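Local coordinates for archaeal Sm-like protein AF-Sm2 (Archaeoglobus fulgidus, PDB 1LJO) that probably binds RNA, as a member of the Sm/LSm family, and assembles into a ring of six identical subunits, at residues 63-66 / 67-70. Numbering follows the deposited sequence.
Sequences VLRG and NNVV
The amide oxygen of Asn67 sits over the face of the Arg65 guanidinium, two residues earlier. From CB the arginine chain leaves with CG anti to the backbone N (chi1 -175°), and CG reaches Asn67 OD1 at 3.1 Å. A bend at chi2 (67°) then carries CD past the same oxygen, 3.8 Å from OD1 of Asn67, and brings the guanidinium round so that OD1 sits 3.0 Å above its plane, over the centre. CZ of Arg65 lies 3.1 Å from Asn67 OD1; with the two planes 79° apart this is a polar contact, and NE and NH1, though close to OD1, do not bond to it. Instead NH1 makes a weak hydrogen bond to Asn41 OD1, and NE another to Gly66 O of a neighbouring subunit. Arg65-Gly66-Asn67, the Arg-Gly-Asn of the conserved Sm2 sequence motif, lies in the short 3-10 connection between the last two strands of the Sm fold, closed by Asn68 N to Arg65 O (3.0 Å) and Val69 N to Gly66 O (3.1 Å). It probably lines the ring's pore; a role in RNA binding is inferred from relatives. Asn67 ND2 is hydrogen-bonded to Asn67 O of that neighbour, and Asn68 ND2 to its Val69 O. With an alanine here instead of Arg65, Asn67 OD1 is likely to be left without the guanidinium face it rests on, and Asn41 and the neighbouring Gly66 O without their weak donors. Val69 CG2 packs 3.6 Å from Arg65 O.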
ATOM      1  N   VAL A  63      11.210  11.674  -9.536  1.00 12.59           N
ATOM      2  CA  VAL A  63      10.526  10.466  -9.967  1.00 12.70           C
ATOM      3  C   VAL A  63       9.525  10.099  -8.877  1.00 12.11           C
ATOM      4  O   VAL A  63       9.894   9.961  -7.707  1.00 12.86           O
ATOM      5  CB  VAL A  63      11.518   9.301 -10.164  1.00 13.16           C
ATOM      6  CG1 VAL A  63      10.761   7.998 -10.363  1.00 12.01           C
ATOM      7  CG2 VAL A  63      12.425   9.592 -11.360  1.00 11.50           C
ATOM      8  N   LEU A  64       8.259   9.958  -9.259  1.00 11.28           N
ATOM      9  CA  LEU A  64       7.206   9.611  -8.307  1.00 10.77           C
ATOM     10  C   LEU A  64       6.838   8.131  -8.439  1.00 13.62           C
ATOM     11  O   LEU A  64       6.640   7.628  -9.546  1.00 14.37           O
ATOM     12  CB  LEU A  64       5.973  10.490  -8.548  1.00 13.71           C
ATOM     13  CG  LEU A  64       6.233  12.008  -8.511  1.00 15.56           C
ATOM     14  CD1 LEU A  64       4.933  12.775  -8.756  1.00 14.13           C
ATOM     15  CD2 LEU A  64       6.828  12.389  -7.170  1.00 15.63           C
ATOM     16  N   ARG A  65       6.759   7.436  -7.306  1.00 12.50           N
ATOM     17  CA  ARG A  65       6.421   6.016  -7.304  1.00 12.04           C
ATOM     18  C   ARG A  65       4.930   5.834  -7.583  1.00 12.71           C
ATOM     19  O   ARG A  65       4.090   6.362  -6.863  1.00  9.50           O
ATOM     20  CB  ARG A  65       6.777   5.395  -5.954  1.00 11.52           C
ATOM     21  CG  ARG A  65       6.581   3.897  -5.879  1.00 15.06           C
ATOM     22  CD  ARG A  65       7.559   3.174  -6.794  1.00 16.75           C
ATOM     23  NE  ARG A  65       7.454   1.725  -6.660  1.00 21.45           N
ATOM     24  CZ  ARG A  65       6.593   0.967  -7.330  1.00 24.46           C
ATOM     25  NH1 ARG A  65       5.750   1.521  -8.193  1.00 27.58           N
ATOM     26  NH2 ARG A  65       6.580  -0.346  -7.136  1.00 24.35           N
ATOM     27  N   GLY A  66       4.621   5.071  -8.626  1.00  9.02           N
ATOM     28  CA  GLY A  66       3.240   4.841  -9.018  1.00  9.34           C
ATOM     29  C   GLY A  66       2.237   4.376  -7.974  1.00 11.68           C
ATOM     30  O   GLY A  66       1.120   4.895  -7.920  1.00 13.98           O
ATOM     31  N   ASN A  67       2.595   3.412  -7.136  1.00 12.26           N
ATOM     32  CA  ASN A  67       1.610   2.954  -6.166  1.00 17.65           C
ATOM     33  C   ASN A  67       1.338   3.969  -5.064  1.00 14.32           C
ATOM     34  O   ASN A  67       0.453   3.761  -4.245  1.00 14.19           O
ATOM     35  CB  ASN A  67       1.998   1.605  -5.558  1.00 24.07           C
ATOM     36  CG  ASN A  67       3.275   1.666  -4.778  1.00 26.78           C
ATOM     37  OD1 ASN A  67       4.358   1.763  -5.349  1.00 32.41           O
ATOM     38  ND2 ASN A  67       3.159   1.613  -3.455  1.00 30.24           N
ATOM     39  N   ASN A  68       2.091   5.064  -5.039  1.00 12.47           N
ATOM     40  CA  ASN A  68       1.852   6.096  -4.031  1.00 12.98           C
ATOM     41  C   ASN A  68       1.235   7.352  -4.635  1.00 14.35           C
ATOM     42  O   ASN A  68       1.031   8.371  -3.955  1.00 12.18           O
ATOM     43  CB  ASN A  68       3.136   6.403  -3.260  1.00 12.57           C
ATOM     44  CG  ASN A  68       3.493   5.278  -2.304  1.00 14.23           C
ATOM     45  OD1 ASN A  68       2.622   4.752  -1.616  1.00 14.44           O
ATOM     46  ND2 ASN A  68       4.761   4.899  -2.264  1.00 12.25           N
ATOM     47  N   VAL A  69       0.922   7.264  -5.923  1.00 11.13           N
ATOM     48  CA  VAL A  69       0.259   8.360  -6.620  1.00 12.90           C
ATOM     49  C   VAL A  69      -1.213   8.216  -6.254  1.00 12.03           C
ATOM     50  O   VAL A  69      -1.752   7.109  -6.276  1.00 13.49           O
ATOM     51  CB  VAL A  69       0.375   8.228  -8.158  1.00 12.99           C
ATOM     52  CG1 VAL A  69      -0.583   9.203  -8.835  1.00 10.85           C
ATOM     53  CG2 VAL A  69       1.805   8.515  -8.602  1.00 13.91           C
ATOM     54  N   VAL A  70      -1.859   9.318  -5.896  1.00 10.26           N
ATOM     55  CA  VAL A  70      -3.276   9.269  -5.550  1.00  9.03           C
ATOM     56  C   VAL A  70      -4.130   9.805  -6.693  1.00 10.37           C
ATOM     57  O   VAL A  70      -5.046   9.132  -7.177  1.00 13.74           O
ATOM     58  CB  VAL A  70      -3.581  10.101  -4.274  1.00 12.59           C
ATOM     59  CG1 VAL A  70      -5.091  10.134  -4.018  1.00 11.93           C
ATOM     60  CG2 VAL A  70      -2.855   9.492  -3.072  1.00 12.95           C
TER